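Long-range contacts in lipid-transfer protein (Thermomonospora curvata, PDB 6OK1), which is a lipid-transfer protein of the thiolase superfamily whose precise role is not established: residues Q150-F155 against D295-L300; T265-M270 against V301-E306; A102-C107 against A223-S228; D49-F54 against G71-F76; A110-S115 against E217-Q222. All coordinates share one frame; numbering follows the deposited sequence.

Contact 1: Q150-F155 against D295-L300; sequences QWVAMF and DHFTPL
The Phe297 ring receives Val152 obliquely: CG2 of Val152 comes within 3.6 Å of Phe297 CD2 and lies farther from Phe297 CE2. The same CD2 also rests on the imidazole of the preceding residue, 3.5 Å above the His296 ring plane and over its centre. The second benzyl group, that of Phe155, meets the ring of Tyr259 with the two planes about 60° apart; toward the loop it offers its CB, 4.2 Å from Leu300 CD2.

Here a helix of the thiolase N-terminal domain, 148-163, meets a loop of the C-terminal one, 295-300, which leads from strand 290-292 into helix 301-307. Val152 carries most of the contact. Its rotamer, CG1 anti to the backbone N (chi1 170°), puts CG2 at the Phe297 ring and CG1 near both Phe297 CB, at 4.0 Å, and Leu300 CG, at 4.1 Å. Pro299 CD lies at the limit of contact, 4.4 Å from Val152 CG1. Leu209 packs against both Phe297 and Pro299, and Thr298 OG1 bonds to Asp213 OD1. On the helix, Met154 O is hydrogen-bonded by a polar side chain of a different protein in the assembly.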
# COMPACT_ATOMS: atom_id res chain seq x y z
N GLN A 150 22.13 -9.90 -6.35
CA GLN A 150 23.26 -9.65 -5.46
C GLN A 150 22.81 -9.66 -4.02
O GLN A 150 23.52 -10.17 -3.14
CB GLN A 150 23.90 -8.32 -5.81
CG GLN A 150 24.55 -8.31 -7.21
CD GLN A 150 24.80 -6.91 -7.74
OE1 GLN A 150 24.32 -5.91 -7.17
NE2 GLN A 150 25.53 -6.83 -8.86
N TRP A 151 21.63 -9.10 -3.74
CA TRP A 151 21.15 -9.09 -2.37
C TRP A 151 20.97 -10.52 -1.85
O TRP A 151 21.30 -10.80 -0.70
CB TRP A 151 19.84 -8.29 -2.25
CG TRP A 151 19.99 -6.88 -2.63
CD1 TRP A 151 21.11 -6.14 -2.53
CD2 TRP A 151 19.00 -6.04 -3.27
NE1 TRP A 151 20.90 -4.88 -3.06
CE2 TRP A 151 19.61 -4.79 -3.50
CE3 TRP A 151 17.67 -6.23 -3.65
CZ2 TRP A 151 18.95 -3.74 -4.11
CZ3 TRP A 151 17.00 -5.18 -4.24
CH2 TRP A 151 17.65 -3.95 -4.48
N VAL A 152 20.47 -11.42 -2.70
CA VAL A 152 20.28 -12.82 -2.33
C VAL A 152 21.63 -13.51 -2.22
O VAL A 152 21.84 -14.36 -1.34
CB VAL A 152 19.36 -13.53 -3.35
CG1 VAL A 152 19.35 -15.05 -3.12
CG2 VAL A 152 17.92 -12.97 -3.26
N ALA A 153 22.55 -13.18 -3.12
CA ALA A 153 23.85 -13.84 -3.14
C ALA A 153 24.59 -13.64 -1.84
O ALA A 153 25.32 -14.55 -1.40
CB ALA A 153 24.67 -13.32 -4.30
N MET A 154 24.40 -12.50 -1.18
CA MET A 154 25.07 -12.25 0.08
C MET A 154 24.66 -13.26 1.15
O MET A 154 25.50 -13.74 1.93
CB MET A 154 24.80 -10.82 0.55
CG MET A 154 25.72 -10.36 1.66
SD MET A 154 27.42 -10.09 1.15
CE MET A 154 27.26 -8.49 0.36
N PHE A 155 23.37 -13.62 1.18
CA PHE A 155 22.90 -14.68 2.07
C PHE A 155 23.42 -16.04 1.64
O PHE A 155 23.86 -16.85 2.46
CB PHE A 155 21.37 -14.73 2.09
CG PHE A 155 20.71 -13.52 2.67
CD1 PHE A 155 20.93 -13.15 4.00
CD2 PHE A 155 19.82 -12.77 1.91
CE1 PHE A 155 20.31 -12.05 4.54
CE2 PHE A 155 19.17 -11.67 2.46
CZ PHE A 155 19.42 -11.32 3.78
N ASP A 295 10.64 -18.95 -5.34
CA ASP A 295 11.87 -19.39 -5.97
C ASP A 295 12.26 -18.45 -7.10
O ASP A 295 12.69 -18.89 -8.16
CB ASP A 295 11.72 -20.81 -6.51
CG ASP A 295 10.68 -20.90 -7.59
OD1 ASP A 295 9.65 -20.21 -7.46
OD2 ASP A 295 10.90 -21.65 -8.57
N HIS A 296 12.11 -17.13 -6.89
CA HIS A 296 12.64 -16.20 -7.89
C HIS A 296 14.15 -16.31 -7.98
O HIS A 296 14.72 -16.11 -9.06
CB HIS A 296 12.20 -14.77 -7.65
CG HIS A 296 12.67 -14.17 -6.37
ND1 HIS A 296 12.93 -14.91 -5.24
CD2 HIS A 296 12.93 -12.88 -6.04
CE1 HIS A 296 13.29 -14.10 -4.25
NE2 HIS A 296 13.31 -12.87 -4.72
N PHE A 297 14.79 -16.73 -6.89
CA PHE A 297 16.18 -17.19 -6.88
C PHE A 297 16.21 -18.53 -6.14
O PHE A 297 15.50 -18.71 -5.15
CB PHE A 297 17.09 -16.17 -6.18
CG PHE A 297 17.12 -14.84 -6.86
CD1 PHE A 297 17.90 -14.65 -7.99
CD2 PHE A 297 16.34 -13.80 -6.41
CE1 PHE A 297 17.91 -13.43 -8.64
CE2 PHE A 297 16.34 -12.59 -7.06
CZ PHE A 297 17.13 -12.40 -8.16
N THR A 298 17.03 -19.44 -6.60
CA THR A 298 17.03 -20.77 -6.00
C THR A 298 17.56 -20.88 -4.57
O THR A 298 17.11 -21.77 -3.85
CB THR A 298 17.87 -21.71 -6.85
OG1 THR A 298 19.17 -21.14 -7.02
CG2 THR A 298 17.16 -21.98 -8.20
N PRO A 299 18.57 -20.11 -4.15
CA PRO A 299 19.25 -20.50 -2.90
C PRO A 299 18.39 -20.43 -1.67
O PRO A 299 18.61 -21.20 -0.74
CB PRO A 299 20.43 -19.53 -2.81
CG PRO A 299 20.67 -19.12 -4.24
CD PRO A 299 19.30 -19.04 -4.86
N LEU A 300 17.44 -19.49 -1.60
CA LEU A 300 16.66 -19.35 -0.39
C LEU A 300 15.57 -20.41 -0.28
O LEU A 300 14.86 -20.44 0.72
CB LEU A 300 16.04 -17.95 -0.29
CG LEU A 300 17.08 -16.81 -0.26
CD1 LEU A 300 16.43 -15.43 -0.15
CD2 LEU A 300 18.06 -16.99 0.87

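Contact 2: T265-M270 against V301-E306; sequences TGIPEM and VLPQLE
Thr265 meets Pro303 through its backbone: the carbonyl O of Thr265 sits 3.6 Å from Pro303 CB. The threonine hydroxyl is engaged elsewhere, bonded to Glu162 OE1 on helix 148-163.

At Gly266 the main chain passes close over the proline, with Gly266 CA 4.1 Å from Pro303 CB; this is where the CA atoms of the two segments come nearest. Ile267 follows and does most of the filling. Its CG1 stands anti to the carbonyl carbon (chi1 -49°), which brings that atom to 4.0 Å from Pro303 CB. The terminal CD1 then reaches across to the next residue of the helix, 3.8 Å from Gln304 CG and 4.0 Å from Pro303 CG. Ile267 is also the N-cap residue of helix 268-281, and its N-H goes to Glu307 OE2, at the end of the opposing helix.

One turn on, Met270 curls at chi2 and chi3 and brings its methyl CE to 4.0 Å from Gln304 OE1. The Gln304 amide has partners of its own: OE1 is bonded with Thr375 OG1, and NE2 donates to Tyr294 O and Leu300 O.

Pro303 lies in the first turn of helix 301-307, where the helix asks for no N-H from it. The contact thus joins the starts of helices 268-281 and 301-307 in the thiolase C-terminal domain-like part of the chain. Ile267, Met270, Pro303 and Gln304 meet through carbon, with the oxygens Thr265 O and Gln304 OE1 facing only carbon across it; the polar tie beside them is Ile267 N to Glu307.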
# COMPACT_ATOMS: atom_id res chain seq x y z
N THR A 265 21.73 -16.81 7.89
CA THR A 265 21.62 -17.92 6.96
C THR A 265 20.25 -18.58 6.96
O THR A 265 19.97 -19.36 6.04
CB THR A 265 22.66 -18.99 7.28
OG1 THR A 265 22.55 -19.32 8.66
CG2 THR A 265 24.05 -18.45 6.98
N GLY A 266 19.41 -18.29 7.94
CA GLY A 266 18.04 -18.72 7.91
C GLY A 266 17.15 -17.63 7.33
O GLY A 266 17.62 -16.70 6.67
N ILE A 267 15.85 -17.77 7.58
CA ILE A 267 14.89 -16.73 7.21
C ILE A 267 13.92 -16.65 8.38
O ILE A 267 12.84 -17.24 8.33
CB ILE A 267 14.12 -17.03 5.92
CG1 ILE A 267 15.05 -17.44 4.77
CG2 ILE A 267 13.32 -15.80 5.52
CD1 ILE A 267 14.29 -18.01 3.60
N PRO A 268 14.28 -15.95 9.45
CA PRO A 268 13.45 -15.98 10.67
C PRO A 268 12.02 -15.56 10.42
O PRO A 268 11.09 -16.07 11.06
CB PRO A 268 14.16 -14.99 11.59
CG PRO A 268 15.54 -14.86 11.06
CD PRO A 268 15.52 -15.18 9.63
N GLU A 269 11.82 -14.62 9.50
CA GLU A 269 10.47 -14.17 9.22
C GLU A 269 9.64 -15.26 8.56
O GLU A 269 8.41 -15.31 8.75
CB GLU A 269 10.52 -12.88 8.38
CG GLU A 269 11.22 -12.97 7.03
CD GLU A 269 12.73 -12.71 7.04
OE1 GLU A 269 13.39 -12.90 8.09
OE2 GLU A 269 13.27 -12.27 5.97
N MET A 270 10.27 -16.18 7.82
CA MET A 270 9.52 -17.32 7.29
C MET A 270 9.27 -18.36 8.38
O MET A 270 8.23 -19.02 8.36
CB MET A 270 10.27 -17.97 6.11
CG MET A 270 9.42 -18.96 5.30
SD MET A 270 8.04 -18.12 4.47
CE MET A 270 8.88 -17.28 3.12
N VAL A 301 15.45 -21.29 -1.27
CA VAL A 301 14.56 -22.43 -1.10
C VAL A 301 15.07 -23.33 0.01
O VAL A 301 14.28 -23.94 0.74
CB VAL A 301 14.41 -23.19 -2.42
CG1 VAL A 301 13.64 -24.52 -2.22
CG2 VAL A 301 13.67 -22.32 -3.44
N LEU A 302 16.41 -23.43 0.18
CA LEU A 302 16.96 -24.35 1.16
C LEU A 302 16.61 -23.92 2.59
O LEU A 302 16.05 -24.72 3.33
CB LEU A 302 18.47 -24.52 0.95
CG LEU A 302 18.88 -25.55 -0.11
CD1 LEU A 302 18.53 -25.07 -1.51
CD2 LEU A 302 20.37 -25.84 -0.08
N PRO A 303 16.91 -22.68 2.99
CA PRO A 303 16.49 -22.29 4.36
C PRO A 303 14.98 -22.27 4.54
O PRO A 303 14.51 -22.45 5.67
CB PRO A 303 17.12 -20.90 4.53
CG PRO A 303 17.42 -20.41 3.11
CD PRO A 303 17.77 -21.68 2.37
N GLN A 304 14.19 -22.08 3.48
CA GLN A 304 12.74 -22.18 3.63
C GLN A 304 12.35 -23.56 4.14
O GLN A 304 11.53 -23.69 5.05
CB GLN A 304 12.04 -21.90 2.31
CG GLN A 304 11.94 -20.45 1.95
CD GLN A 304 11.11 -20.29 0.72
OE1 GLN A 304 9.88 -20.39 0.77
NE2 GLN A 304 11.77 -20.12 -0.41
N LEU A 305 12.93 -24.61 3.56
CA LEU A 305 12.60 -25.96 4.01
C LEU A 305 12.92 -26.14 5.48
O LEU A 305 12.19 -26.81 6.23
CB LEU A 305 13.35 -26.99 3.15
CG LEU A 305 12.88 -27.11 1.70
CD1 LEU A 305 13.95 -27.75 0.82
CD2 LEU A 305 11.54 -27.89 1.63
N GLU A 306 14.02 -25.55 5.92
CA GLU A 306 14.44 -25.66 7.31
C GLU A 306 13.55 -24.84 8.23
O GLU A 306 13.14 -25.32 9.30
CB GLU A 306 15.90 -25.26 7.40
CG GLU A 306 16.76 -26.15 6.52
CD GLU A 306 18.18 -25.66 6.36
OE1 GLU A 306 18.57 -24.74 7.09
OE2 GLU A 306 18.93 -26.24 5.54

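Contact 3: A102-C107 against A223-S228; sequences AEVVVC and ALVVVS
Val105 and Val226 form one of the two hydrogen-bonded pairs of these antiparallel strands, whose directions differ by 158°: Val105 N reaches Val226 O at 3.0 Å with a nearly straight bond (176°), and Val226 N returns to Val105 O at 2.8 Å. The next such pair is Cys107 with Leu224; Cys107 N to Leu224 O is again 2.8 Å, while the reverse bond, from Leu224 N, is more bent. At the far end a water carries the ladder on, donating to Glu103 O and accepting from Ser228 N.

Valines carry one side of the sheet. Val104 CG2 lies beside Val227 CG1 at 4.0 Å, the two side chains pointing the same way, and Val104 CG1 meets Val225 CG1 at 4.1 Å. Val106 has CG1 anti to the backbone N (chi1 -172°), which places that methyl near Ala223 CB, while its CG2 meets Val225 CG2. Helix 26-40 covers this side through Val34, Ala33 and Ala37. On the other side Cys107 SG lies 4.3 Å from Val226 CG2, and Ala93 of helix 86-98 packs on Val105, Cys107 and Val226. Ser228 ends the strand as an N-cap, its OG taking the N-H of Arg231.

A mixed sheet with an antiparallel pair of this kind, covered on both sides by helices, is the build of the N-terminal half of the thiolase fold.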
# COMPACT_ATOMS: atom_id res chain seq x y z
N ALA A 102 -16.64 -8.40 4.12
CA ALA A 102 -16.84 -8.65 2.71
C ALA A 102 -17.27 -10.09 2.50
O ALA A 102 -16.93 -10.98 3.29
CB ALA A 102 -15.57 -8.40 1.88
N GLU A 103 -18.02 -10.32 1.43
CA GLU A 103 -18.44 -11.67 1.05
C GLU A 103 -17.63 -12.26 -0.09
O GLU A 103 -17.42 -13.48 -0.13
CB GLU A 103 -19.93 -11.66 0.69
CG GLU A 103 -20.81 -11.44 1.92
CD GLU A 103 -22.27 -11.42 1.59
OE1 GLU A 103 -22.65 -10.66 0.68
OE2 GLU A 103 -23.04 -12.16 2.24
N VAL A 104 -17.14 -11.44 -1.02
CA VAL A 104 -16.47 -11.93 -2.22
C VAL A 104 -15.29 -11.01 -2.51
O VAL A 104 -15.50 -9.86 -2.92
CB VAL A 104 -17.40 -11.98 -3.44
CG1 VAL A 104 -16.68 -12.53 -4.63
CG2 VAL A 104 -18.64 -12.84 -3.13
N VAL A 105 -14.08 -11.50 -2.31
CA VAL A 105 -12.87 -10.67 -2.40
C VAL A 105 -12.02 -11.22 -3.53
O VAL A 105 -11.77 -12.43 -3.59
CB VAL A 105 -12.10 -10.63 -1.08
CG1 VAL A 105 -10.92 -9.66 -1.20
CG2 VAL A 105 -13.06 -10.21 0.08
N VAL A 106 -11.55 -10.35 -4.41
CA VAL A 106 -10.60 -10.75 -5.45
C VAL A 106 -9.22 -10.20 -5.12
O VAL A 106 -9.06 -9.00 -4.90
CB VAL A 106 -11.05 -10.30 -6.84
CG1 VAL A 106 -10.16 -10.89 -7.89
CG2 VAL A 106 -12.51 -10.75 -7.09
N CYS A 107 -8.22 -11.08 -5.09
CA CYS A 107 -6.83 -10.72 -4.90
C CYS A 107 -6.14 -10.78 -6.26
O CYS A 107 -6.33 -11.76 -6.99
CB CYS A 107 -6.14 -11.69 -3.93
SG CYS A 107 -7.06 -11.99 -2.41
N ALA A 223 -5.26 -13.61 -10.74
CA ALA A 223 -6.29 -13.23 -9.78
C ALA A 223 -6.83 -14.46 -9.08
O ALA A 223 -6.70 -15.58 -9.57
CB ALA A 223 -7.45 -12.48 -10.45
N LEU A 224 -7.38 -14.24 -7.89
CA LEU A 224 -7.86 -15.30 -6.99
C LEU A 224 -9.13 -14.79 -6.32
O LEU A 224 -9.13 -13.66 -5.83
CB LEU A 224 -6.83 -15.63 -5.91
CG LEU A 224 -5.39 -15.89 -6.35
CD1 LEU A 224 -4.44 -15.75 -5.20
CD2 LEU A 224 -5.23 -17.27 -6.97
N VAL A 225 -10.18 -15.61 -6.27
CA VAL A 225 -11.46 -15.26 -5.65
C VAL A 225 -11.60 -15.98 -4.32
O VAL A 225 -11.53 -17.21 -4.26
CB VAL A 225 -12.65 -15.62 -6.57
CG1 VAL A 225 -13.97 -15.38 -5.85
CG2 VAL A 225 -12.60 -14.77 -7.82
N VAL A 226 -11.84 -15.22 -3.25
CA VAL A 226 -11.96 -15.76 -1.90
C VAL A 226 -13.38 -15.50 -1.43
O VAL A 226 -13.89 -14.39 -1.56
CB VAL A 226 -10.92 -15.11 -0.96
CG1 VAL A 226 -11.08 -15.59 0.51
CG2 VAL A 226 -9.49 -15.41 -1.45
N VAL A 227 -14.02 -16.54 -0.87
CA VAL A 227 -15.36 -16.44 -0.31
C VAL A 227 -15.40 -17.22 0.99
O VAL A 227 -14.43 -17.89 1.36
CB VAL A 227 -16.43 -16.97 -1.29
CG1 VAL A 227 -16.49 -16.12 -2.52
CG2 VAL A 227 -16.13 -18.39 -1.66
N SER A 228 -16.55 -17.19 1.68
CA SER A 228 -16.67 -18.07 2.83
C SER A 228 -16.63 -19.53 2.38
O SER A 228 -17.00 -19.87 1.25
CB SER A 228 -17.97 -17.80 3.60
OG SER A 228 -19.07 -18.25 2.84
O HOH W 1 -18.76 -15.37 1.19

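Contact 4: D49-F54 against G71-F76; sequences DGLVTF and GELKFF. With NA (sodium ion), chain E.
Asp49 O accepts two backbone N-H groups from the facing segment: Lys74 N at 2.8 Å, and Phe75 N by a weak, bent bond. Leu51 N then donates to Phe75 O at 3.0 Å, tilted 33° from that carbonyl plane, and the parallel pairing continues in a CA-H...O contact from Phe76 CA to Leu51 O, 3.1 Å.

Apolar contacts lie on both sides of this ladder. Leu51 and Leu73 cross at about a right angle, Leu51 CG 4.0 Å from Leu73 CD2. On the other side Phe75 holds CG anti to its backbone N (chi1 -175°), on the side of Val52, whose CG2 comes obliquely to Phe75 CE2 at 3.5 Å.

Ionic groups gather where the segments begin. Sodium is held by Glu72 O at 2.4 Å, by two waters, and by the carbonyls of Val48 and Ile70. The Asp49 carboxylate takes the N-H groups of Glu103 and Val104, and a water donates to its OD2 and weakly links it to Lys74 NZ.

Strand 50-54, helix 61-68 and strand 75-79 make a beta-alpha-beta crossover; Phe76 N is hydrogen-bonded to OE1 of Gln247 of the second subunit. The sodium probably fixes the loops entering both strands; no carboxylate is among its direct ligands.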
# COMPACT_ATOMS: atom_id res chain seq x y z
N ASP A 49 -17.28 -7.61 -3.59
CA ASP A 49 -17.32 -6.43 -2.74
C ASP A 49 -15.97 -6.12 -2.10
O ASP A 49 -15.88 -5.21 -1.26
CB ASP A 49 -18.42 -6.55 -1.67
CG ASP A 49 -18.33 -7.81 -0.85
OD1 ASP A 49 -17.35 -8.56 -0.98
OD2 ASP A 49 -19.28 -8.05 -0.06
N GLY A 50 -14.92 -6.83 -2.49
CA GLY A 50 -13.59 -6.56 -1.97
C GLY A 50 -12.52 -6.78 -3.02
O GLY A 50 -12.63 -7.68 -3.86
N LEU A 51 -11.46 -5.97 -2.94
CA LEU A 51 -10.29 -6.10 -3.82
C LEU A 51 -9.02 -5.89 -3.01
O LEU A 51 -8.92 -4.92 -2.26
CB LEU A 51 -10.32 -5.09 -4.97
CG LEU A 51 -11.35 -5.34 -6.08
CD1 LEU A 51 -11.36 -4.21 -7.11
CD2 LEU A 51 -11.13 -6.68 -6.78
N VAL A 52 -8.05 -6.77 -3.20
CA VAL A 52 -6.75 -6.70 -2.52
C VAL A 52 -5.64 -6.82 -3.56
O VAL A 52 -5.69 -7.68 -4.44
CB VAL A 52 -6.61 -7.79 -1.44
CG1 VAL A 52 -5.32 -7.59 -0.67
CG2 VAL A 52 -7.83 -7.78 -0.46
N THR A 53 -4.63 -5.96 -3.47
CA THR A 53 -3.47 -6.12 -4.35
C THR A 53 -2.22 -5.67 -3.59
O THR A 53 -2.24 -5.50 -2.37
CB THR A 53 -3.68 -5.40 -5.69
OG1 THR A 53 -2.59 -5.70 -6.58
CG2 THR A 53 -3.79 -3.91 -5.54
N PHE A 54 -1.12 -5.56 -4.33
CA PHE A 54 0.17 -5.14 -3.79
C PHE A 54 0.26 -3.61 -3.77
O PHE A 54 -0.32 -2.93 -4.60
CB PHE A 54 1.32 -5.64 -4.66
CG PHE A 54 1.54 -7.16 -4.68
CD1 PHE A 54 0.51 -8.10 -4.42
CD2 PHE A 54 2.80 -7.64 -5.04
CE1 PHE A 54 0.77 -9.47 -4.52
CE2 PHE A 54 3.05 -9.03 -5.12
CZ PHE A 54 2.05 -9.91 -4.85
N GLY A 71 -18.17 -2.54 -9.46
CA GLY A 71 -18.98 -1.49 -8.84
C GLY A 71 -18.49 -1.15 -7.44
O GLY A 71 -17.30 -0.94 -7.21
N GLU A 72 -19.42 -1.12 -6.48
CA GLU A 72 -19.09 -0.69 -5.13
C GLU A 72 -18.18 -1.69 -4.45
O GLU A 72 -18.21 -2.89 -4.74
CB GLU A 72 -20.36 -0.56 -4.29
CG GLU A 72 -21.30 0.55 -4.70
CD GLU A 72 -22.60 0.48 -3.91
OE1 GLU A 72 -23.15 -0.63 -3.76
OE2 GLU A 72 -23.05 1.51 -3.38
N LEU A 73 -17.39 -1.19 -3.51
CA LEU A 73 -16.52 -2.00 -2.67
C LEU A 73 -16.71 -1.67 -1.20
O LEU A 73 -16.79 -0.50 -0.81
CB LEU A 73 -15.06 -1.78 -3.02
CG LEU A 73 -14.62 -2.10 -4.45
CD1 LEU A 73 -13.23 -1.55 -4.71
CD2 LEU A 73 -14.64 -3.59 -4.70
N LYS A 74 -16.70 -2.71 -0.38
CA LYS A 74 -16.67 -2.58 1.07
C LYS A 74 -15.30 -2.91 1.66
O LYS A 74 -15.13 -2.83 2.88
CB LYS A 74 -17.72 -3.50 1.69
CG LYS A 74 -19.12 -3.11 1.28
CD LYS A 74 -20.16 -4.07 1.88
CE LYS A 74 -21.58 -3.69 1.55
NZ LYS A 74 -22.54 -4.75 2.05
N PHE A 75 -14.33 -3.29 0.83
CA PHE A 75 -13.02 -3.70 1.32
C PHE A 75 -11.99 -3.48 0.22
O PHE A 75 -12.20 -3.91 -0.93
CB PHE A 75 -13.05 -5.19 1.74
CG PHE A 75 -11.77 -5.67 2.37
CD1 PHE A 75 -11.36 -5.18 3.60
CD2 PHE A 75 -11.01 -6.63 1.75
CE1 PHE A 75 -10.21 -5.63 4.18
CE2 PHE A 75 -9.83 -7.08 2.35
CZ PHE A 75 -9.45 -6.59 3.55
N PHE A 76 -10.91 -2.77 0.55
CA PHE A 76 -9.83 -2.57 -0.41
C PHE A 76 -8.56 -2.25 0.35
O PHE A 76 -8.51 -1.26 1.10
CB PHE A 76 -10.17 -1.48 -1.45
CG PHE A 76 -10.91 -0.29 -0.88
CD1 PHE A 76 -12.30 -0.33 -0.70
CD2 PHE A 76 -10.23 0.86 -0.55
CE1 PHE A 76 -12.98 0.76 -0.17
CE2 PHE A 76 -10.90 1.97 -0.03
CZ PHE A 76 -12.28 1.92 0.17
NA NA E . -19.36 -4.58 -5.92
O HOH W 2 -20.69 -7.65 2.32
O HOH W 3 -21.04 -5.10 -4.18
O HOH W 4 -21.41 -3.98 -6.70

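Contact 5: A110-S115 against E217-Q222; sequences AFNERS and ESDGGQ
Glu217 crosses Arg114 at about a right angle, CB 3.9 Å from Arg114 CD, where strands 104-112 and 219-228 of the thiolase-type mixed sheet reach the end of their antiparallel pairing. Its carbonyl O lies at the edge of the guanidinium of Arg114, near that group's plane, and also accepts from Lys20 NZ. A water donates to Glu217 OE2 and, weakly, to Glu113 O.

Ser218 CB points away from the first segment, and OG bonds with Tyr344 N. Ser218 O takes weak bonds from Glu113 N and Arg114 N and lies 3.6 Å from Phe111 CE1. A second water accepts from Ser218 N and donates to Glu113 OE2, which also bonds with His346 NE2.

Asp219 organises the turn after the first strand. With CG anti to its carbonyl carbon (chi1 -70°), the carboxylate reaches the main chain there: OD1 accepts Arg114 N at 2.9 Å, nearly along its C-O axis, and Ser115 N at 3.0 Å on the syn side. OD2 is bonded by Ser22 N; Ser115 OG also lies beside it, but modelled so close that the spacing is doubtful.

Gly220 pairs with Phe111 through both backbone bonds, Gly220 N to Phe111 O and Phe111 N to Gly220 O, each 2.9 Å. Its phi of 158° belongs to glycine's own range. At Gly221 the chains draw together, and Ala110 CB rests 3.6 Å from Gly221 CA.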
# COMPACT_ATOMS: atom_id res chain seq x y z
N ALA A 110 -1.02 -7.68 -11.60
CA ALA A 110 -0.76 -7.73 -13.04
C ALA A 110 0.25 -6.68 -13.44
O ALA A 110 0.21 -5.55 -12.94
CB ALA A 110 -2.06 -7.55 -13.84
N PHE A 111 1.17 -7.04 -14.33
CA PHE A 111 2.19 -6.08 -14.73
C PHE A 111 2.82 -6.49 -16.06
O PHE A 111 2.69 -7.64 -16.52
CB PHE A 111 3.28 -5.92 -13.66
CG PHE A 111 3.79 -7.20 -13.05
CD1 PHE A 111 4.22 -8.27 -13.83
CD2 PHE A 111 3.94 -7.30 -11.67
CE1 PHE A 111 4.74 -9.44 -13.25
CE2 PHE A 111 4.47 -8.45 -11.07
CZ PHE A 111 4.86 -9.54 -11.87
N ASN A 112 3.52 -5.53 -16.65
CA ASN A 112 4.41 -5.76 -17.77
C ASN A 112 5.86 -5.59 -17.32
O ASN A 112 6.52 -4.63 -17.68
CB ASN A 112 4.10 -4.79 -18.90
CG ASN A 112 2.80 -5.11 -19.57
OD1 ASN A 112 2.50 -6.27 -19.87
ND2 ASN A 112 1.99 -4.08 -19.81
N GLU A 113 6.35 -6.51 -16.51
CA GLU A 113 7.70 -6.38 -16.00
C GLU A 113 8.76 -6.71 -17.04
O GLU A 113 9.88 -6.24 -16.91
CB GLU A 113 7.92 -7.27 -14.77
CG GLU A 113 7.36 -6.71 -13.49
CD GLU A 113 8.25 -6.98 -12.29
OE1 GLU A 113 8.46 -6.03 -11.52
OE2 GLU A 113 8.72 -8.12 -12.11
N ARG A 114 8.43 -7.51 -18.06
CA ARG A 114 9.42 -7.79 -19.10
C ARG A 114 9.44 -6.73 -20.19
O ARG A 114 10.52 -6.32 -20.63
CB ARG A 114 9.15 -9.15 -19.74
CG ARG A 114 10.34 -9.64 -20.60
CD ARG A 114 11.56 -9.89 -19.74
NE ARG A 114 12.78 -10.24 -20.45
CZ ARG A 114 13.60 -9.38 -21.04
NH1 ARG A 114 13.28 -8.10 -21.13
NH2 ARG A 114 14.75 -9.81 -21.55
N SER A 115 8.27 -6.25 -20.61
CA SER A 115 8.17 -5.29 -21.70
C SER A 115 8.08 -3.84 -21.26
O SER A 115 8.27 -2.95 -22.10
CB SER A 115 6.97 -5.62 -22.58
OG SER A 115 5.73 -5.46 -21.89
N GLU A 217 12.00 -11.99 -15.92
CA GLU A 217 10.80 -11.21 -15.72
C GLU A 217 9.70 -11.62 -16.70
O GLU A 217 9.94 -12.22 -17.76
CB GLU A 217 11.11 -9.73 -15.89
CG GLU A 217 12.26 -9.27 -14.98
CD GLU A 217 12.48 -7.80 -14.99
OE1 GLU A 217 12.79 -7.26 -16.08
OE2 GLU A 217 12.34 -7.18 -13.91
N SER A 218 8.46 -11.26 -16.34
CA SER A 218 7.27 -11.69 -17.05
C SER A 218 6.30 -10.53 -17.23
O SER A 218 6.28 -9.58 -16.45
CB SER A 218 6.53 -12.80 -16.30
OG SER A 218 7.34 -13.93 -16.05
N ASP A 219 5.47 -10.66 -18.27
CA ASP A 219 4.26 -9.88 -18.44
C ASP A 219 3.08 -10.81 -18.16
O ASP A 219 3.06 -11.95 -18.63
CB ASP A 219 4.10 -9.36 -19.87
CG ASP A 219 5.08 -8.25 -20.25
OD1 ASP A 219 5.97 -7.85 -19.47
OD2 ASP A 219 4.91 -7.77 -21.40
N GLY A 220 2.11 -10.33 -17.40
CA GLY A 220 0.93 -11.12 -17.15
C GLY A 220 0.19 -10.68 -15.90
O GLY A 220 0.63 -9.81 -15.15
N GLY A 221 -0.96 -11.32 -15.71
CA GLY A 221 -1.82 -11.04 -14.55
C GLY A 221 -2.38 -12.32 -13.96
O GLY A 221 -2.61 -13.31 -14.66
N GLN A 222 -2.59 -12.29 -12.63
CA GLN A 222 -3.11 -13.42 -11.87
C GLN A 222 -4.13 -12.90 -10.86
O GLN A 222 -3.87 -11.90 -10.18
CB GLN A 222 -1.99 -14.16 -11.14
CG GLN A 222 -2.45 -15.29 -10.25
CD GLN A 222 -2.83 -16.53 -11.04
OE1 GLN A 222 -1.98 -17.14 -11.70
NE2 GLN A 222 -4.09 -16.94 -10.93
O HOH W 5 8.24 -10.39 -13.62
O HOH W 6 11.06 -4.72 -13.99

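Contacts 3 and 5 are two lengths of one antiparallel ladder, strands 104-112 and 219-228: valine-rich between helices in contact 3, glycine-lined and then carboxylate-bound at the strand ends in contact 5. Contact 4 lies next door in the same sheet, its Gly50 O taking Val106 N of contact 3 at 2.9 Å, and adds parallel pairing, sodium and the second subunit. Contacts 1 and 2, beyond the chain's centre from contacts 3 and 4, touch each other, Leu300 O being 3.8 Å from Ile267 CD1; both are held by apolar side chains. All five are mainly buried, and the exposed residues that take part, Glu103, Glu72 and Arg114, belong to contacts 3, 4 and 5.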